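Local structure of mandelate racemase/muconate lactonizing enzyme family protein (Bradyrhizobium sp. ORS 278, 3TOY) at residues 345-353 / 370-380; 252-260 / 281-289. The protein is of unknown function but belongs to the enolase superfamily, in which an alpha+beta capping domain is joined to a modified beta/alpha barrel. All blocks are in the same frame, centred on the assembly; numbering follows the deposited sequence.

Two contacts of almost equal buried area, about 490 Å² each, show how place in a fold sets chemistry. Their centres lie 38 Å apart on opposite sides of the chain's centre, and they share no helix or strand. Both are partly buried, neither lying wholly in the core or on the surface. Contact 1 ties a loop to the C-terminal tail beside the capping-domain sheet, through backbone bonds with aliphatic and aromatic side chains packed beneath. Contact 2 pairs two consecutive outer helices of the barrel: small alanines allow close approach along most of the interface, while an arginine, a carboxylate and a calcium ion take over at one end.

Contact 1 (345-353 / 370-380); sequences FAGAILTEP and LAWNESAVAKY
A lone beta bridge, pairing Leu350 with Trp372, joins the loop after strand 340-342 to the C-terminal tail just before helix 374-380. Two backbone bonds flank the pair: Thr351 N donates to Ala371 O at 2.8 Å, almost straight at 176°, and Asn373 N donates to Ile349 O at 3.0 Å. Each of these carbonyl oxygens also meets a CA-H of the bridged pair, Ala371 O that of Leu350 and Ile349 O that of Trp372.

Ile349 does most of the side-chain work. With chi1 at 56°, CG1 stands between the backbone N and the carbonyl carbon, and its CD1 runs alongside the indole to touch Trp372 CE3 at 3.8 Å. The helix is met by the other branch and by the branch point: Ile349 CG2 reaches the edge of the Tyr380 ring, 4.0 Å from CD2, and Ile349 CB lies against Val377 CG2. Leu350 CD2 lies 3.9 Å from both Trp372 CZ3 and Leu370 CD2, and Leu350 CD1 meets the same Leu370 methyl.

In the enolase superfamily the chain returns from the barrel to the capping domain, and here strand 381-382 joins the antiparallel sheet beside strand 29-47. The contact lies against that sheet: Ile349 and Val377 both touch Leu59, Trp372 NE1 bonds to Asp61, and the indole meets the His71 ring at a steep angle.

Asn373 links the bridge to the helix that follows. As N-cap, its OD1 accepts a weak bond from Ala376 N and a second from Ser375 OG, while ND2 donates to a water within bonding distance of Gly347 O and Leu350 O. Another water accepts from Glu352 N and Ala371 N near the exposed Thr351, whose OG1 lies 3.5 Å from Ala371 CB.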
loop_
_atom_site.group_PDB
_atom_site.type_symbol
_atom_site.label_atom_id
_atom_site.label_comp_id
_atom_site.label_asym_id
_atom_site.label_seq_id
_atom_site.Cartn_x
_atom_site.Cartn_y
_atom_site.Cartn_z
ATOM N N PHE A 345 9.136 -7.666 -43.397
ATOM C CA PHE A 345 9.675 -6.500 -44.096
ATOM C C PHE A 345 10.933 -6.834 -44.897
ATOM O O PHE A 345 11.231 -6.170 -45.898
ATOM C CB PHE A 345 10.045 -5.372 -43.126
ATOM C CG PHE A 345 8.865 -4.679 -42.488
ATOM C CD1 PHE A 345 7.976 -3.929 -43.251
ATOM C CD2 PHE A 345 8.679 -4.743 -41.110
ATOM C CE1 PHE A 345 6.895 -3.285 -42.656
ATOM C CE2 PHE A 345 7.609 -4.096 -40.496
ATOM C CZ PHE A 345 6.715 -3.362 -41.266
ATOM N N ALA A 346 11.681 -7.829 -44.438
ATOM C CA ALA A 346 13.009 -8.084 -44.982
ATOM C C ALA A 346 13.117 -9.203 -46.021
ATOM O O ALA A 346 14.208 -9.425 -46.563
ATOM C CB ALA A 346 14.006 -8.332 -43.852
ATOM N N GLY A 347 12.026 -9.921 -46.285
ATOM C CA GLY A 347 12.105 -11.120 -47.121
ATOM C C GLY A 347 12.748 -10.802 -48.469
ATOM O O GLY A 347 13.578 -11.555 -48.979
ATOM N N ALA A 348 12.375 -9.659 -49.023
ATOM C CA ALA A 348 12.832 -9.265 -50.348
ATOM C C ALA A 348 14.352 -9.166 -50.446
ATOM O O ALA A 348 14.922 -9.386 -51.521
ATOM C CB ALA A 348 12.180 -7.956 -50.749
ATOM N N ILE A 349 15.022 -8.847 -49.337
ATOM C CA ILE A 349 16.482 -8.680 -49.372
ATOM C C ILE A 349 17.292 -9.764 -48.662
ATOM O O ILE A 349 18.498 -9.624 -48.473
ATOM C CB ILE A 349 16.928 -7.267 -48.917
ATOM C CG1 ILE A 349 16.400 -6.942 -47.503
ATOM C CG2 ILE A 349 16.449 -6.217 -49.914
ATOM C CD1 ILE A 349 17.152 -7.684 -46.401
ATOM N N LEU A 350 16.638 -10.864 -48.305
ATOM C CA LEU A 350 17.318 -11.997 -47.667
ATOM C C LEU A 350 17.565 -13.180 -48.616
ATOM O O LEU A 350 16.694 -13.522 -49.407
ATOM C CB LEU A 350 16.472 -12.511 -46.500
ATOM C CG LEU A 350 16.440 -11.608 -45.267
ATOM C CD1 LEU A 350 15.536 -12.278 -44.239
ATOM C CD2 LEU A 350 17.856 -11.435 -44.727
ATOM N N THR A 351 18.719 -13.835 -48.495
ATOM C CA THR A 351 18.984 -15.052 -49.285
ATOM C C THR A 351 18.022 -16.181 -48.906
ATOM O O THR A 351 17.669 -17.028 -49.727
ATOM C CB THR A 351 20.449 -15.542 -49.144
ATOM O OG1 THR A 351 20.668 -16.036 -47.817
ATOM C CG2 THR A 351 21.430 -14.411 -49.427
ATOM N N GLU A 352 17.582 -16.182 -47.655
ATOM C CA GLU A 352 16.640 -17.193 -47.195
ATOM C C GLU A 352 15.511 -16.559 -46.388
ATOM O O GLU A 352 15.593 -16.446 -45.163
ATOM C CB GLU A 352 17.372 -18.278 -46.411
ATOM C CG GLU A 352 17.880 -19.398 -47.319
ATOM C CD GLU A 352 19.061 -20.148 -46.744
ATOM O OE1 GLU A 352 19.561 -19.747 -45.672
ATOM O OE2 GLU A 352 19.498 -21.136 -47.372
ATOM N N PRO A 353 14.461 -16.121 -47.086
ATOM C CA PRO A 353 13.327 -15.445 -46.475
ATOM C C PRO A 353 12.626 -16.315 -45.431
ATOM O O PRO A 353 12.694 -17.547 -45.478
ATOM C CB PRO A 353 12.393 -15.186 -47.661
ATOM C CG PRO A 353 13.313 -15.132 -48.854
ATOM C CD PRO A 353 14.356 -16.168 -48.557
ATOM N N LEU A 370 20.678 -14.689 -41.462
ATOM C CA LEU A 370 20.510 -13.440 -42.190
ATOM C C LEU A 370 21.715 -13.236 -43.115
ATOM O O LEU A 370 22.799 -12.896 -42.658
ATOM C CB LEU A 370 20.391 -12.257 -41.220
ATOM C CG LEU A 370 19.213 -12.266 -40.228
ATOM C CD1 LEU A 370 19.266 -11.009 -39.352
ATOM C CD2 LEU A 370 17.901 -12.343 -40.962
ATOM N N ALA A 371 21.527 -13.491 -44.400
ATOM C CA ALA A 371 22.548 -13.199 -45.407
ATOM C C ALA A 371 21.810 -12.471 -46.502
ATOM O O ALA A 371 20.642 -12.769 -46.765
ATOM C CB ALA A 371 23.158 -14.473 -45.927
ATOM N N TRP A 372 22.467 -11.510 -47.134
ATOM C CA TRP A 372 21.775 -10.654 -48.073
ATOM C C TRP A 372 21.721 -11.225 -49.490
ATOM O O TRP A 372 22.707 -11.758 -50.006
ATOM C CB TRP A 372 22.433 -9.282 -48.129
ATOM C CG TRP A 372 22.884 -8.777 -46.807
ATOM C CD1 TRP A 372 24.157 -8.426 -46.449
ATOM C CD2 TRP A 372 22.067 -8.571 -45.647
ATOM N NE1 TRP A 372 24.176 -8.003 -45.144
ATOM C CE2 TRP A 372 22.908 -8.085 -44.626
ATOM C CE3 TRP A 372 20.706 -8.746 -45.378
ATOM C CZ2 TRP A 372 22.436 -7.776 -43.352
ATOM C CZ3 TRP A 372 20.237 -8.440 -44.110
ATOM C CH2 TRP A 372 21.101 -7.962 -43.114
ATOM N N ASN A 373 20.550 -11.111 -50.100
ATOM C CA ASN A 373 20.415 -11.235 -51.544
ATOM C C ASN A 373 20.917 -9.915 -52.147
ATOM O O ASN A 373 20.164 -8.951 -52.287
ATOM C CB ASN A 373 18.952 -11.491 -51.897
ATOM C CG ASN A 373 18.693 -11.475 -53.395
ATOM O OD1 ASN A 373 19.589 -11.201 -54.197
ATOM N ND2 ASN A 373 17.455 -11.764 -53.774
ATOM N N GLU A 374 22.206 -9.869 -52.478
ATOM C CA GLU A 374 22.825 -8.620 -52.939
ATOM C C GLU A 374 22.177 -7.972 -54.176
ATOM O O GLU A 374 22.122 -6.744 -54.284
ATOM C CB GLU A 374 24.330 -8.812 -53.159
ATOM C CG GLU A 374 25.119 -9.048 -51.874
ATOM C CD GLU A 374 25.174 -7.816 -50.996
ATOM O OE1 GLU A 374 24.742 -6.736 -51.457
ATOM O OE2 GLU A 374 25.653 -7.926 -49.849
ATOM N N SER A 375 21.701 -8.777 -55.123
ATOM C CA SER A 375 21.085 -8.185 -56.301
ATOM C C SER A 375 19.834 -7.406 -55.879
ATOM O O SER A 375 19.555 -6.322 -56.385
ATOM C CB SER A 375 20.799 -9.237 -57.388
ATOM O OG SER A 375 19.621 -9.982 -57.131
ATOM N N ALA A 376 19.107 -7.936 -54.907
ATOM C CA ALA A 376 17.933 -7.243 -54.400
ATOM C C ALA A 376 18.321 -6.005 -53.571
ATOM O O ALA A 376 17.702 -4.944 -53.698
ATOM C CB ALA A 376 17.044 -8.204 -53.600
ATOM N N VAL A 377 19.353 -6.135 -52.746
ATOM C CA VAL A 377 19.858 -4.979 -52.001
ATOM C C VAL A 377 20.215 -3.851 -52.969
ATOM O O VAL A 377 19.809 -2.704 -52.784
ATOM C CB VAL A 377 21.070 -5.339 -51.103
ATOM C CG1 VAL A 377 21.699 -4.094 -50.520
ATOM C CG2 VAL A 377 20.653 -6.295 -49.984
ATOM N N ALA A 378 20.956 -4.176 -54.023
ATOM C CA ALA A 378 21.287 -3.174 -55.031
ATOM C C ALA A 378 20.028 -2.507 -55.590
ATOM O O ALA A 378 19.974 -1.294 -55.763
ATOM C CB ALA A 378 22.108 -3.806 -56.156
ATOM N N LYS A 379 19.012 -3.310 -55.879
ATOM C CA LYS A 379 17.760 -2.799 -56.432
ATOM C C LYS A 379 17.064 -1.815 -55.488
ATOM O O LYS A 379 16.535 -0.787 -55.921
ATOM C CB LYS A 379 16.830 -3.974 -56.749
ATOM C CG LYS A 379 15.583 -3.630 -57.545
ATOM C CD LYS A 379 14.831 -4.911 -57.900
ATOM C CE LYS A 379 13.929 -4.728 -59.112
ATOM N NZ LYS A 379 12.951 -3.622 -58.930
ATOM N N TYR A 380 17.065 -2.126 -54.195
ATOM C CA TYR A 380 16.275 -1.337 -53.222
ATOM C C TYR A 380 17.067 -0.363 -52.347
ATOM O O TYR A 380 16.484 0.382 -51.556
ATOM C CB TYR A 380 15.456 -2.271 -52.342
ATOM C CG TYR A 380 14.530 -3.129 -53.148
ATOM C CD1 TYR A 380 13.603 -2.554 -54.012
ATOM C CD2 TYR A 380 14.580 -4.515 -53.059
ATOM C CE1 TYR A 380 12.754 -3.336 -54.765
ATOM C CE2 TYR A 380 13.722 -5.309 -53.805
ATOM C CZ TYR A 380 12.821 -4.709 -54.658
ATOM O OH TYR A 380 11.972 -5.479 -55.406
HETATM O O HOH W 1 15.305 -12.462 -51.460
HETATM O O HOH W 2 19.016 -15.164 -45.358
#

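Contact 2 (252-260 / 281-289); sequences NLSGHAAVR and EAIAAGASD. With CA (calcium ion), chain I.
Leu253 at the start of one helix lies over Ala282 and Ala285 at the end of the next and Ala287 just past it, the tightly packed part of the contact. Its CD2 touches Ala282 CB at 3.7 Å, and the methyl of Ala257 presses on the carbonyl oxygens of Ala285 and Gly286. Such small residues let the backbones come close, with Ala257 CA 4.0 Å from Ala287 CA. The segments 253-260 and 281-285 belong to successive outer helices of the beta/alpha barrel, with strand 267-269 between them in sequence, and their axes diverge by 40°. Gly286, at positive phi, ends the second helix in a Schellman motif and turns the chain toward strand 290-291. At the Leu253 end a second subunit closes in, where Ser254 and Glu281 bond reciprocally with Glu281 and Ser254 of that copy.

The other end is polar, and water reaches it. Arg260 leaves its helix with CG anti to the backbone N (chi1 -178°) and stays extended as far as NE, which carries the guanidinium across to the turn. NE donates to Asp289 OD1 at 2.8 Å in a salt bridge, and NH1 donates to Gly286 O at 3.0 Å. Both acceptors lie in the guanidinium plane, whereas Ser288 O sits over the centre of one face. The carboxylate is turned 74° from that plane.

A calcium ion binds the main-chain oxygen of the same arginine, Arg260 O, at 2.4 Å, together with Ser263 O and three waters. Two of these waters donate to Asp289, one to each carboxylate oxygen, and OD2 also accepts from Ile267 N. Asp289 thus serves the metal in its second shell, and its negative charge probably offsets in part the adjoining calcium ion and guanidinium.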
loop_
_atom_site.group_PDB
_atom_site.type_symbol
_atom_site.label_atom_id
_atom_site.label_comp_id
_atom_site.label_asym_id
_atom_site.label_seq_id
_atom_site.Cartn_x
_atom_site.Cartn_y
_atom_site.Cartn_z
ATOM N N ASN A 252 3.456 5.919 -21.393
ATOM C CA ASN A 252 2.474 6.137 -20.335
ATOM C C ASN A 252 2.263 4.811 -19.597
ATOM O O ASN A 252 1.304 4.095 -19.849
ATOM C CB ASN A 252 1.182 6.700 -20.938
ATOM C CG ASN A 252 0.190 7.213 -19.879
ATOM O OD1 ASN A 252 0.436 7.116 -18.672
ATOM N ND2 ASN A 252 -0.927 7.773 -20.337
ATOM N N LEU A 253 3.217 4.466 -18.733
ATOM C CA LEU A 253 3.178 3.188 -18.033
ATOM C C LEU A 253 2.020 3.199 -17.025
ATOM O O LEU A 253 1.324 2.176 -16.857
ATOM C CB LEU A 253 4.496 2.928 -17.295
ATOM C CG LEU A 253 5.754 2.877 -18.197
ATOM C CD1 LEU A 253 7.042 2.710 -17.367
ATOM C CD2 LEU A 253 5.605 1.789 -19.225
ATOM N N SER A 254 1.869 4.318 -16.319
ATOM C CA SER A 254 0.742 4.481 -15.358
ATOM C C SER A 254 -0.605 4.359 -16.032
ATOM O O SER A 254 -1.526 3.737 -15.493
ATOM C CB SER A 254 0.838 5.822 -14.614
ATOM O OG SER A 254 2.000 5.800 -13.783
ATOM N N GLY A 255 -0.743 4.965 -17.209
ATOM C CA GLY A 255 -1.985 4.848 -17.971
ATOM C C GLY A 255 -2.245 3.419 -18.431
ATOM O O GLY A 255 -3.358 2.917 -18.323
ATOM N N HIS A 256 -1.214 2.750 -18.950
ATOM C CA HIS A 256 -1.356 1.327 -19.260
ATOM C C HIS A 256 -1.830 0.538 -18.032
ATOM O O HIS A 256 -2.732 -0.304 -18.126
ATOM C CB HIS A 256 -0.038 0.733 -19.766
ATOM C CG HIS A 256 0.160 0.857 -21.254
ATOM N ND1 HIS A 256 0.835 1.910 -21.829
ATOM C CD2 HIS A 256 -0.198 0.039 -22.274
ATOM C CE1 HIS A 256 0.878 1.743 -23.144
ATOM N NE2 HIS A 256 0.240 0.624 -23.442
ATOM N N ALA A 257 -1.211 0.792 -16.880
ATOM C CA ALA A 257 -1.585 0.053 -15.673
ATOM C C ALA A 257 -3.045 0.292 -15.300
ATOM O O ALA A 257 -3.755 -0.621 -14.880
ATOM C CB ALA A 257 -0.650 0.460 -14.490
ATOM N N ALA A 258 -3.503 1.525 -15.462
ATOM C CA ALA A 258 -4.887 1.828 -15.136
ATOM C C ALA A 258 -5.854 1.113 -16.094
ATOM O O ALA A 258 -6.894 0.587 -15.674
ATOM C CB ALA A 258 -5.103 3.328 -15.157
ATOM N N VAL A 259 -5.506 1.072 -17.381
ATOM C CA VAL A 259 -6.314 0.294 -18.337
ATOM C C VAL A 259 -6.284 -1.175 -17.961
ATOM O O VAL A 259 -7.325 -1.847 -17.902
ATOM C CB VAL A 259 -5.813 0.491 -19.784
ATOM C CG1 VAL A 259 -6.590 -0.424 -20.782
ATOM C CG2 VAL A 259 -5.945 1.966 -20.189
ATOM N N ARG A 260 -5.090 -1.687 -17.688
ATOM C CA ARG A 260 -4.967 -3.093 -17.346
ATOM C C ARG A 260 -5.846 -3.468 -16.153
ATOM O O ARG A 260 -6.503 -4.522 -16.142
ATOM C CB ARG A 260 -3.525 -3.396 -16.991
ATOM C CG ARG A 260 -3.258 -4.871 -16.661
ATOM C CD ARG A 260 -1.862 -5.019 -16.102
ATOM N NE ARG A 260 -1.620 -6.388 -15.658
ATOM C CZ ARG A 260 -0.714 -6.713 -14.737
ATOM N NH1 ARG A 260 0.010 -5.770 -14.167
ATOM N NH2 ARG A 260 -0.537 -7.979 -14.380
ATOM N N GLU A 281 11.057 -1.061 -15.226
ATOM C CA GLU A 281 10.107 -0.017 -14.782
ATOM C C GLU A 281 8.652 -0.275 -15.199
ATOM O O GLU A 281 7.701 -0.039 -14.405
ATOM C CB GLU A 281 10.542 1.385 -15.229
ATOM C CG GLU A 281 11.927 1.841 -14.684
ATOM C CD GLU A 281 12.039 1.826 -13.147
ATOM O OE1 GLU A 281 11.006 1.830 -12.430
ATOM O OE2 GLU A 281 13.181 1.803 -12.644
ATOM N N ALA A 282 8.447 -0.733 -16.427
ATOM C CA ALA A 282 7.091 -1.102 -16.866
ATOM C C ALA A 282 6.476 -2.196 -16.008
ATOM O O ALA A 282 5.300 -2.135 -15.661
ATOM C CB ALA A 282 7.082 -1.523 -18.353
ATOM N N ILE A 283 7.272 -3.188 -15.658
ATOM C CA ILE A 283 6.797 -4.320 -14.849
ATOM C C ILE A 283 6.537 -3.850 -13.427
ATOM O O ILE A 283 5.549 -4.263 -12.793
ATOM C CB ILE A 283 7.803 -5.490 -14.885
ATOM C CG1 ILE A 283 7.781 -6.120 -16.294
ATOM C CG2 ILE A 283 7.487 -6.530 -13.828
ATOM C CD1 ILE A 283 8.921 -7.146 -16.586
ATOM N N ALA A 284 7.409 -2.978 -12.929
ATOM C CA ALA A 284 7.240 -2.426 -11.593
ATOM C C ALA A 284 5.949 -1.611 -11.527
ATOM O O ALA A 284 5.280 -1.618 -10.528
ATOM C CB ALA A 284 8.422 -1.551 -11.210
ATOM N N ALA A 285 5.606 -0.904 -12.596
ATOM C CA ALA A 285 4.359 -0.162 -12.637
ATOM C C ALA A 285 3.124 -1.050 -12.903
ATOM O O ALA A 285 1.996 -0.594 -12.741
ATOM C CB ALA A 285 4.443 0.952 -13.671
ATOM N N GLY A 286 3.337 -2.316 -13.263
ATOM C CA GLY A 286 2.244 -3.224 -13.641
ATOM C C GLY A 286 1.541 -2.765 -14.922
ATOM O O GLY A 286 0.337 -2.878 -15.047
ATOM N N ALA A 287 2.309 -2.283 -15.882
ATOM C CA ALA A 287 1.734 -1.741 -17.128
ATOM C C ALA A 287 0.908 -2.753 -17.968
ATOM O O ALA A 287 -0.089 -2.368 -18.592
ATOM C CB ALA A 287 2.848 -1.125 -17.978
ATOM N N SER A 288 1.322 -4.017 -18.021
ATOM C CA SER A 288 0.665 -4.963 -18.939
ATOM C C SER A 288 0.611 -6.398 -18.434
ATOM O O SER A 288 1.325 -6.769 -17.499
ATOM C CB SER A 288 1.360 -4.912 -20.299
ATOM O OG SER A 288 2.693 -5.417 -20.180
ATOM N N ASP A 289 -0.272 -7.197 -19.042
ATOM C CA ASP A 289 -0.386 -8.613 -18.743
ATOM C C ASP A 289 0.586 -9.418 -19.531
ATOM O O ASP A 289 1.084 -10.421 -19.031
ATOM C CB ASP A 289 -1.800 -9.115 -19.075
ATOM C CG ASP A 289 -2.846 -8.372 -18.282
ATOM O OD1 ASP A 289 -2.846 -8.543 -17.049
ATOM O OD2 ASP A 289 -3.633 -7.599 -18.853
HETATM CA CA CA I . -7.103 -6.813 -16.224
HETATM O O HOH W 3 -6.096 -6.996 -18.352
HETATM O O HOH W 4 -4.925 -7.879 -15.468
HETATM O O HOH W 5 -7.925 -6.898 -14.186
#